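Local coordinates for protein probable endoglucanase (Gluconacetobacter xylinus, PDB 1WZZ) that hydrolyses internal beta-1,4-glucosidic bonds of cellulosic substrates such as carboxymethyl-cellulose, as a family 8 endoglucanase with an (alpha/alpha)6 barrel, at residues 116-121 with 125-130; 55-60 with 320-325; 202-207 with 253-258; 244-249 with 295-300. All coordinates share one frame; numbering follows the deposited sequence.

Overall arrangement
Three of the four contacts join helices of one (alpha/alpha)6 barrel, and interaction 3 ties a loop to a helix. Interaction 2 (55-60 with 320-325) joins parts of the chain 260 residues apart, and the other three are nested inside the loop it closes. It is also the contact nearest the probable catalytic centre, the L323 side chain lying about 8 Å from that of D106. Interaction 1 touches it through A118 and A59, with centres about 17 Å apart. W247 of interaction 4 packs on L56 and L323, and the centres are about 15 Å apart. Interaction 3 adjoins interaction 4 through L256 and T298 but lies about 36 Å, centre to centre, from interaction 1.

Interaction 1 of 4, residues 116-121 with 125-130; sequences GRAGKR and PDYIQD
An antiparallel helical hairpin of the (alpha/alpha)6 barrel is pinched together where G119, on helix 105-122, meets Y127 and I128 on helix 125-142. The two short axes run at 159° to each other and approach to 7.3 Å, a close spacing made possible by a glycine at the point of contact. G119 CA and Y127 CA are 4.8 Å apart, and Y127 CB rests on G119 CA at 3.7 Å. The tyrosine ring meets A118 CB obliquely, through its CD1, at 3.7 Å, while G119 N lies at the ring edge. I128 meets the same glycine from a second direction. With CG1 anti to the carbonyl carbon (chi1 -64°) and chi2 at -59°, I128 CD1 comes to lie 3.7 Å from G119 CA and 3.6 Å from G116 O. Beyond the hairpin the Y127 ring meets F67 and W71 of helix 64-77 and makes a cation-pi contact with R124. No hydrogen bond links the two segments, and the backbone bonds found within them, such as K120 N to G116 O, are intrahelical. Cohesion here therefore rests on van der Waals contact of methyl, methylene and ring carbons with glycine backbone at G116 and G119 and the A118 methyl.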
# COMPACT_ATOMS: atom_id res chain seq x y z
N GLY A 116 10.25 -8.87 -6.90
CA GLY A 116 11.52 -9.10 -6.24
C GLY A 116 11.38 -10.30 -5.30
O GLY A 116 12.27 -11.13 -5.23
N ARG A 117 10.25 -10.40 -4.58
CA ARG A 117 10.06 -11.52 -3.66
C ARG A 117 9.97 -12.84 -4.42
O ARG A 117 10.56 -13.84 -4.00
CB ARG A 117 8.78 -11.33 -2.83
CG ARG A 117 8.84 -10.14 -1.83
CD ARG A 117 9.74 -10.46 -0.66
NE ARG A 117 9.63 -9.52 0.46
CZ ARG A 117 10.43 -8.47 0.65
NH1 ARG A 117 11.40 -8.19 -0.21
NH2 ARG A 117 10.32 -7.74 1.76
N ALA A 118 9.23 -12.83 -5.53
CA ALA A 118 9.04 -14.04 -6.35
C ALA A 118 10.35 -14.42 -7.01
O ALA A 118 10.66 -15.60 -7.14
CB ALA A 118 7.96 -13.80 -7.44
N GLY A 119 11.11 -13.43 -7.45
CA GLY A 119 12.40 -13.73 -8.09
C GLY A 119 13.32 -14.52 -7.18
O GLY A 119 13.97 -15.49 -7.60
N LYS A 120 13.36 -14.13 -5.91
CA LYS A 120 14.21 -14.82 -4.95
C LYS A 120 13.62 -16.18 -4.55
O LYS A 120 14.32 -17.20 -4.56
CB LYS A 120 14.40 -13.96 -3.70
CG LYS A 120 15.44 -14.56 -2.73
CD LYS A 120 15.58 -13.80 -1.42
CE LYS A 120 16.69 -14.43 -0.56
NZ LYS A 120 16.86 -13.76 0.76
N ARG A 121 12.33 -16.21 -4.24
CA ARG A 121 11.71 -17.45 -3.80
C ARG A 121 11.67 -18.55 -4.84
O ARG A 121 11.88 -19.74 -4.52
CB ARG A 121 10.29 -17.19 -3.32
CG ARG A 121 9.61 -18.46 -2.86
CD ARG A 121 8.56 -18.15 -1.84
NE ARG A 121 8.09 -19.38 -1.21
CZ ARG A 121 7.37 -19.40 -0.10
NH1 ARG A 121 7.06 -18.26 0.50
NH2 ARG A 121 6.96 -20.56 0.40
N PRO A 125 15.39 -15.24 -12.34
CA PRO A 125 16.09 -13.98 -12.59
C PRO A 125 15.34 -12.96 -13.43
O PRO A 125 15.61 -11.76 -13.34
CB PRO A 125 17.42 -14.44 -13.24
CG PRO A 125 17.02 -15.74 -13.90
CD PRO A 125 16.13 -16.40 -12.89
N ASP A 126 14.41 -13.42 -14.27
CA ASP A 126 13.64 -12.50 -15.07
C ASP A 126 12.75 -11.66 -14.15
O ASP A 126 12.55 -10.48 -14.41
CB ASP A 126 12.80 -13.25 -16.13
CG ASP A 126 11.87 -14.28 -15.52
OD1 ASP A 126 12.33 -15.09 -14.69
OD2 ASP A 126 10.67 -14.28 -15.89
N TYR A 127 12.22 -12.25 -13.07
CA TYR A 127 11.38 -11.46 -12.14
C TYR A 127 12.21 -10.39 -11.43
O TYR A 127 11.72 -9.27 -11.17
CB TYR A 127 10.75 -12.40 -11.08
CG TYR A 127 9.69 -13.33 -11.61
CD1 TYR A 127 9.25 -14.41 -10.83
CD2 TYR A 127 9.09 -13.14 -12.85
CE1 TYR A 127 8.25 -15.25 -11.26
CE2 TYR A 127 8.08 -14.00 -13.31
CZ TYR A 127 7.67 -15.05 -12.50
OH TYR A 127 6.66 -15.90 -12.94
N ILE A 128 13.46 -10.71 -11.10
CA ILE A 128 14.33 -9.72 -10.48
C ILE A 128 14.52 -8.57 -11.47
O ILE A 128 14.45 -7.39 -11.10
CB ILE A 128 15.68 -10.35 -10.09
CG1 ILE A 128 15.47 -11.42 -9.03
CG2 ILE A 128 16.67 -9.27 -9.56
CD1 ILE A 128 14.82 -10.92 -7.76
N GLN A 129 14.80 -8.89 -12.74
CA GLN A 129 14.95 -7.84 -13.74
C GLN A 129 13.68 -7.00 -13.89
O GLN A 129 13.75 -5.76 -14.03
CB GLN A 129 15.27 -8.49 -15.09
CG GLN A 129 16.64 -9.11 -15.09
CD GLN A 129 16.93 -9.79 -16.39
OE1 GLN A 129 16.01 -10.14 -17.13
NE2 GLN A 129 18.22 -10.02 -16.68
N ASP A 130 12.52 -7.67 -13.86
CA ASP A 130 11.22 -6.98 -14.01
C ASP A 130 11.02 -6.00 -12.85
O ASP A 130 10.53 -4.87 -13.04
CB ASP A 130 10.06 -7.97 -14.00
CG ASP A 130 10.04 -8.87 -15.21
OD1 ASP A 130 10.56 -8.47 -16.28
OD2 ASP A 130 9.49 -9.98 -15.08

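Interaction 2 of 4, residues 55-60 with 320-325; sequences MLFAAS and LTLLVY
F57 offers one face of its ring to L322, and the two side chains come at each other from opposite directions across helices 48-61 and 315-331. The CH-pi contact is well centred: L322 CG stands 3.6 Å from the centroid of the F57 ring, 8° off the ring normal. The first torsions set the direction of both groups. F57 CG is anti to its carbonyl carbon and beside the backbone N (chi1 -58°), whereas the CG of L322 extends anti to the backbone N (chi1 -172°), and the branch point lies over the middle of the ring. The second torsion of L322 then places one methyl near the ring's root, where L322 CD2 is a tight 3.4 Å from F57 CD2. Farther out, the outer ring carbons CE1 and CZ pass obliquely by the backbone, F57 CE1 lying 3.8 Å from L323 N. A second, purely aliphatic meeting lies alongside: the L56 and L323 side chains cross at about a right angle, and L56 CD2 touches L323 CD1 at 3.8 Å. The carbonyl of L56 is doubly held within its own helix, since S60 OG bonds to L56 O at 2.8 Å from the face opposite to that used by S60 N. F26 of helix 18-30 adds an edge-to-face partner for F57. The short helix axes run 39° apart and 10.4 Å from each other. Such large side chains between like-directed helices are consistent with the bringing together of early and late helices in an (alpha/alpha)6 barrel, here with L323 about 8 Å, side chain to side chain, from D106, the predicted nucleophile.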
# COMPACT_ATOMS: atom_id res chain seq x y z
N MSE A 55 -0.24 -10.67 -6.34
CA MSE A 55 1.08 -11.20 -6.64
C MSE A 55 1.92 -11.31 -5.37
O MSE A 55 2.65 -12.27 -5.17
CB MSE A 55 1.78 -10.30 -7.67
CG MSE A 55 1.15 -10.46 -9.05
SE MSE A 55 1.76 -9.06 -10.29
CE MSE A 55 3.64 -9.36 -10.17
N LEU A 56 1.83 -10.30 -4.51
CA LEU A 56 2.63 -10.36 -3.30
C LEU A 56 2.20 -11.54 -2.44
O LEU A 56 3.04 -12.26 -1.88
CB LEU A 56 2.47 -9.05 -2.50
CG LEU A 56 3.15 -9.06 -1.14
CD1 LEU A 56 4.67 -9.13 -1.28
CD2 LEU A 56 2.75 -7.79 -0.40
N PHE A 57 0.90 -11.74 -2.34
CA PHE A 57 0.36 -12.83 -1.52
C PHE A 57 0.77 -14.19 -2.12
O PHE A 57 1.17 -15.09 -1.38
CB PHE A 57 -1.16 -12.75 -1.45
CG PHE A 57 -1.68 -11.45 -0.89
CD1 PHE A 57 -0.84 -10.62 -0.11
CD2 PHE A 57 -3.00 -11.07 -1.11
CE1 PHE A 57 -1.33 -9.43 0.42
CE2 PHE A 57 -3.50 -9.87 -0.57
CZ PHE A 57 -2.66 -9.05 0.20
N ALA A 58 0.63 -14.35 -3.44
CA ALA A 58 1.02 -15.63 -4.06
C ALA A 58 2.52 -15.90 -3.88
O ALA A 58 2.93 -17.03 -3.58
CB ALA A 58 0.65 -15.64 -5.55
N ALA A 59 3.36 -14.88 -4.06
CA ALA A 59 4.79 -15.08 -3.87
C ALA A 59 5.06 -15.48 -2.43
O ALA A 59 5.81 -16.42 -2.16
CB ALA A 59 5.55 -13.80 -4.23
N SER A 60 4.42 -14.78 -1.50
CA SER A 60 4.63 -15.08 -0.08
C SER A 60 4.15 -16.48 0.33
O SER A 60 4.72 -17.09 1.25
CB SER A 60 3.92 -14.01 0.77
OG SER A 60 4.46 -12.71 0.50
N LEU A 320 -6.41 -6.21 3.04
CA LEU A 320 -5.66 -5.55 4.11
C LEU A 320 -5.26 -6.56 5.18
O LEU A 320 -4.17 -6.52 5.72
CB LEU A 320 -6.51 -4.43 4.72
CG LEU A 320 -5.87 -3.66 5.86
CD1 LEU A 320 -4.54 -3.03 5.39
CD2 LEU A 320 -6.84 -2.54 6.30
N THR A 321 -6.17 -7.49 5.48
CA THR A 321 -5.85 -8.48 6.48
C THR A 321 -4.70 -9.38 6.04
O THR A 321 -3.77 -9.62 6.82
CB THR A 321 -7.09 -9.35 6.80
OG1 THR A 321 -8.14 -8.50 7.30
CG2 THR A 321 -6.77 -10.39 7.86
N LEU A 322 -4.74 -9.86 4.80
CA LEU A 322 -3.65 -10.72 4.32
C LEU A 322 -2.33 -9.94 4.26
O LEU A 322 -1.26 -10.48 4.54
CB LEU A 322 -4.03 -11.32 2.95
CG LEU A 322 -3.13 -12.39 2.34
CD1 LEU A 322 -2.50 -13.31 3.33
CD2 LEU A 322 -4.01 -13.16 1.37
N LEU A 323 -2.40 -8.64 3.97
CA LEU A 323 -1.19 -7.83 3.95
C LEU A 323 -0.54 -7.85 5.34
O LEU A 323 0.69 -7.88 5.48
CB LEU A 323 -1.55 -6.40 3.54
CG LEU A 323 -0.39 -5.47 3.25
CD1 LEU A 323 0.39 -5.98 2.00
CD2 LEU A 323 -0.94 -4.07 3.03
N VAL A 324 -1.36 -7.81 6.39
CA VAL A 324 -0.83 -7.86 7.74
C VAL A 324 -0.17 -9.23 8.01
O VAL A 324 0.87 -9.32 8.68
CB VAL A 324 -1.94 -7.58 8.80
CG1 VAL A 324 -1.38 -7.80 10.21
CG2 VAL A 324 -2.45 -6.12 8.66
N TYR A 325 -0.79 -10.31 7.53
CA TYR A 325 -0.16 -11.63 7.71
C TYR A 325 1.23 -11.64 7.07
O TYR A 325 2.17 -12.23 7.63
CB TYR A 325 -1.02 -12.74 7.08
CG TYR A 325 -2.12 -13.26 7.98
CD1 TYR A 325 -1.96 -14.43 8.71
CD2 TYR A 325 -3.34 -12.59 8.06
CE1 TYR A 325 -3.01 -14.93 9.51
CE2 TYR A 325 -4.39 -13.07 8.86
CZ TYR A 325 -4.21 -14.24 9.57
OH TYR A 325 -5.26 -14.70 10.34

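Interaction 3 of 4, residues 202-207 with 253-258; sequences AGRFGQ and PNVLAD
R204 reaches from the loop after helix 188-202 to V255 and D258 on helix 253-266, and following it outward gives the whole contact. CB points toward that helix, and CG, beside the backbone N, continues the course. A turn about the CG-CD bond (chi3 -60°) bends the chain and swings the guanidinium across the helix face. NE, 4.1 Å from V255 CG2, makes a weak hydrogen bond back to V200 O. Next comes CZ, 4.0 Å from the same V255 methyl, which covers one face of the flat group with an offset toward its rim. NH1 bonds to S201 O and to a water at 2.8 Å; that water also accepts from N254 ND2 and donates to D258 OD2. A second water bridges NH1 and N254 ND2 more weakly. At the tip, R204 NH2 gives a 2.8 Å salt-bridging hydrogen bond to D258 OD2, nearly straight at 172° and lying in the guanidinium plane. The oxygen receives it on its anti lone pair, the guanidinium and carboxylate planes being 29° apart. With partners at all three nitrogens, NE only weakly, the guanidinium is probably restrained from rotating. The other D258 oxygen, OD1, pairs with R209, whose carbonyl oxygen also takes a bond from R204 NH2. One arginine thus ties the last turn of helix 188-202 to the first turns of helix 253-266 and to the loop leading into strand 215-218.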
# COMPACT_ATOMS: atom_id res chain seq x y z
N ALA A 202 6.17 14.29 10.88
CA ALA A 202 5.62 15.63 10.89
C ALA A 202 4.25 15.86 10.27
O ALA A 202 3.56 16.84 10.60
CB ALA A 202 6.64 16.57 10.23
N GLY A 203 3.83 14.96 9.38
CA GLY A 203 2.58 15.13 8.68
C GLY A 203 1.38 14.45 9.31
O GLY A 203 0.64 13.75 8.65
N ARG A 204 1.18 14.72 10.59
CA ARG A 204 0.06 14.12 11.33
C ARG A 204 -0.76 15.23 11.97
O ARG A 204 -0.22 16.30 12.32
CB ARG A 204 0.61 13.11 12.34
CG ARG A 204 1.20 11.86 11.63
CD ARG A 204 1.89 10.88 12.58
NE ARG A 204 3.00 11.50 13.30
CZ ARG A 204 3.11 11.55 14.62
NH1 ARG A 204 4.16 12.15 15.18
NH2 ARG A 204 2.18 10.97 15.39
N PHE A 205 -2.05 14.97 12.14
CA PHE A 205 -2.94 16.02 12.58
C PHE A 205 -4.01 15.58 13.56
O PHE A 205 -4.26 14.39 13.74
CB PHE A 205 -3.67 16.60 11.37
CG PHE A 205 -2.76 17.04 10.26
CD1 PHE A 205 -2.24 16.12 9.34
CD2 PHE A 205 -2.38 18.37 10.15
CE1 PHE A 205 -1.36 16.52 8.34
CE2 PHE A 205 -1.50 18.80 9.14
CZ PHE A 205 -0.99 17.88 8.24
N GLY A 206 -4.65 16.58 14.16
CA GLY A 206 -5.73 16.30 15.09
C GLY A 206 -5.29 15.81 16.45
O GLY A 206 -4.10 15.59 16.69
N GLN A 207 -6.27 15.62 17.33
CA GLN A 207 -6.01 15.17 18.69
C GLN A 207 -5.29 13.84 18.81
O GLN A 207 -4.58 13.61 19.78
CB GLN A 207 -7.34 15.11 19.45
CG GLN A 207 -8.33 14.07 18.95
CD GLN A 207 -9.73 14.36 19.47
OE1 GLN A 207 -10.49 15.11 18.85
NE2 GLN A 207 -10.07 13.79 20.61
N PRO A 253 9.53 5.43 17.66
CA PRO A 253 8.85 5.25 18.95
C PRO A 253 7.75 6.25 19.23
O PRO A 253 6.67 5.88 19.73
CB PRO A 253 9.99 5.37 19.95
CG PRO A 253 11.16 4.80 19.19
CD PRO A 253 10.99 5.39 17.81
N ASN A 254 7.98 7.53 18.94
CA ASN A 254 6.94 8.51 19.24
C ASN A 254 5.71 8.31 18.38
O ASN A 254 4.59 8.57 18.83
CB ASN A 254 7.45 9.96 19.15
CG ASN A 254 7.74 10.40 17.72
OD1 ASN A 254 8.60 9.84 17.04
ND2 ASN A 254 7.01 11.42 17.26
N VAL A 255 5.92 7.85 17.14
CA VAL A 255 4.81 7.61 16.24
C VAL A 255 4.06 6.35 16.67
O VAL A 255 2.83 6.34 16.72
CB VAL A 255 5.30 7.50 14.77
CG1 VAL A 255 4.11 7.22 13.84
CG2 VAL A 255 5.98 8.82 14.37
N LEU A 256 4.79 5.28 16.99
CA LEU A 256 4.14 4.06 17.48
C LEU A 256 3.33 4.43 18.75
O LEU A 256 2.20 3.96 18.93
CB LEU A 256 5.20 3.02 17.84
CG LEU A 256 4.69 1.78 18.58
CD1 LEU A 256 3.59 1.07 17.80
CD2 LEU A 256 5.87 0.87 18.87
N ALA A 257 3.91 5.24 19.63
CA ALA A 257 3.20 5.59 20.87
C ALA A 257 1.87 6.25 20.58
O ALA A 257 0.86 5.95 21.23
CB ALA A 257 4.07 6.52 21.75
N ASP A 258 1.85 7.16 19.60
CA ASP A 258 0.61 7.84 19.26
C ASP A 258 -0.40 6.85 18.66
O ASP A 258 -1.60 6.91 18.97
CB ASP A 258 0.87 8.99 18.28
CG ASP A 258 1.52 10.20 18.95
OD1 ASP A 258 1.36 10.37 20.20
OD2 ASP A 258 2.16 11.01 18.23
O HOH W 1 4.46 12.42 17.97
O HOH W 2 6.71 13.82 15.62

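Interaction 4 of 4, residues 244-249 with 295-300; sequences YFYWAH and AECTGL
Y246, near the end of helix 240-247, lays one ring face against C297 and its CB against T298, on the chain that follows from helix 289-297. The tight part lies at the root and face of the tyrosine. Y246 CB meets T298 CG2 at 3.8 Å, and the carbonyl oxygen C297 O sits over the ring, toward its rim, 3.6 Å from Y246 CD2. Over the same face C297 CB forms a CH-pi contact, 4.2 Å from the Y246 centroid and 19° off the normal. Chi1 of Y246 is 142°, away from a staggered value, and perhaps reflects the fit to this surface. T298 is buried, and its OG1 bonds to V294 O. The looser part within the contact is the sulfur: C297 SG stands obliquely, 5.0 Å from the Y246 ring centroid, though it packs on V324 of helix 315-331. Y246, which E331 of that helix touches, and C297 are both partly exposed. No hydrogen bond crosses between the segments. A carbonyl oxygen above an electron-rich face would add little attraction, so the union probably depends on dispersion, with the CH-pi and sulfur-aromatic contacts supplying a modest, weakly directional preference.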
# COMPACT_ATOMS: atom_id res chain seq x y z
N TYR A 244 3.04 -0.34 7.07
CA TYR A 244 4.24 -0.40 6.24
C TYR A 244 5.50 -0.00 7.01
O TYR A 244 6.58 -0.59 6.83
CB TYR A 244 4.07 0.49 5.02
CG TYR A 244 3.19 -0.06 3.93
CD1 TYR A 244 2.27 0.78 3.27
CD2 TYR A 244 3.29 -1.37 3.50
CE1 TYR A 244 1.46 0.30 2.23
CE2 TYR A 244 2.49 -1.86 2.42
CZ TYR A 244 1.58 -1.01 1.81
OH TYR A 244 0.81 -1.47 0.78
N PHE A 245 5.40 1.00 7.87
CA PHE A 245 6.56 1.41 8.63
C PHE A 245 6.91 0.40 9.72
O PHE A 245 8.09 0.19 10.00
CB PHE A 245 6.34 2.86 9.13
CG PHE A 245 6.55 3.89 8.03
CD1 PHE A 245 5.57 4.10 7.06
CD2 PHE A 245 7.77 4.57 7.92
CE1 PHE A 245 5.80 4.96 5.98
CE2 PHE A 245 8.01 5.44 6.84
CZ PHE A 245 7.03 5.63 5.87
N TYR A 246 5.92 -0.25 10.33
CA TYR A 246 6.20 -1.31 11.31
C TYR A 246 6.94 -2.45 10.60
O TYR A 246 7.97 -2.94 11.06
CB TYR A 246 4.87 -1.85 11.91
CG TYR A 246 4.83 -3.36 12.18
CD1 TYR A 246 4.26 -4.24 11.24
CD2 TYR A 246 5.36 -3.90 13.36
CE1 TYR A 246 4.22 -5.62 11.47
CE2 TYR A 246 5.33 -5.31 13.58
CZ TYR A 246 4.76 -6.15 12.63
OH TYR A 246 4.74 -7.52 12.81
N TRP A 247 6.42 -2.83 9.43
CA TRP A 247 6.96 -3.93 8.64
C TRP A 247 8.41 -3.69 8.27
O TRP A 247 9.24 -4.63 8.33
CB TRP A 247 6.07 -4.03 7.40
CG TRP A 247 6.28 -5.10 6.41
CD1 TRP A 247 7.34 -5.98 6.30
CD2 TRP A 247 5.41 -5.37 5.34
NE1 TRP A 247 7.15 -6.80 5.20
CE2 TRP A 247 5.97 -6.44 4.59
CE3 TRP A 247 4.19 -4.82 4.93
CZ2 TRP A 247 5.36 -6.95 3.45
CZ3 TRP A 247 3.58 -5.33 3.79
CH2 TRP A 247 4.17 -6.39 3.07
N ALA A 248 8.72 -2.45 7.93
CA ALA A 248 10.08 -2.11 7.52
C ALA A 248 11.02 -1.77 8.67
O ALA A 248 12.17 -1.37 8.44
CB ALA A 248 10.04 -0.93 6.53
N HIS A 249 10.53 -1.92 9.91
CA HIS A 249 11.32 -1.61 11.11
C HIS A 249 11.70 -0.13 11.11
O HIS A 249 12.80 0.25 11.52
CB HIS A 249 12.60 -2.46 11.17
CG HIS A 249 12.36 -3.93 11.25
ND1 HIS A 249 11.85 -4.54 12.37
CD2 HIS A 249 12.57 -4.91 10.34
CE1 HIS A 249 11.74 -5.84 12.15
NE2 HIS A 249 12.17 -6.09 10.93
N ALA A 295 -4.08 -2.76 13.68
CA ALA A 295 -3.96 -2.31 15.06
C ALA A 295 -3.25 -3.31 15.95
O ALA A 295 -2.44 -2.95 16.80
CB ALA A 295 -5.36 -1.99 15.62
N GLU A 296 -3.55 -4.59 15.74
CA GLU A 296 -2.92 -5.63 16.55
C GLU A 296 -1.40 -5.67 16.37
O GLU A 296 -0.68 -6.06 17.28
CB GLU A 296 -3.57 -7.00 16.24
CG GLU A 296 -5.00 -7.07 16.80
CD GLU A 296 -5.80 -8.29 16.37
OE1 GLU A 296 -6.84 -8.57 17.02
OE2 GLU A 296 -5.44 -8.95 15.39
N CYS A 297 -0.91 -5.25 15.20
CA CYS A 297 0.54 -5.27 14.99
C CYS A 297 1.20 -3.97 15.39
O CYS A 297 2.44 -3.89 15.47
CB CYS A 297 0.86 -5.52 13.52
SG CYS A 297 0.48 -7.17 13.00
N THR A 298 0.39 -2.96 15.65
CA THR A 298 0.93 -1.63 15.96
C THR A 298 0.47 -0.96 17.24
O THR A 298 0.23 0.25 17.26
CB THR A 298 0.72 -0.65 14.78
OG1 THR A 298 -0.66 -0.56 14.43
CG2 THR A 298 1.51 -1.14 13.54
N GLY A 299 0.33 -1.74 18.31
CA GLY A 299 -0.02 -1.13 19.58
C GLY A 299 -1.29 -1.54 20.29
O GLY A 299 -1.39 -1.35 21.50
N LEU A 300 -2.26 -2.09 19.57
CA LEU A 300 -3.50 -2.46 20.26
C LEU A 300 -3.28 -3.55 21.28
O LEU A 300 -2.59 -4.53 21.02
CB LEU A 300 -4.57 -2.93 19.28
CG LEU A 300 -5.94 -3.27 19.90
CD1 LEU A 300 -6.61 -2.01 20.48
CD2 LEU A 300 -6.83 -3.85 18.81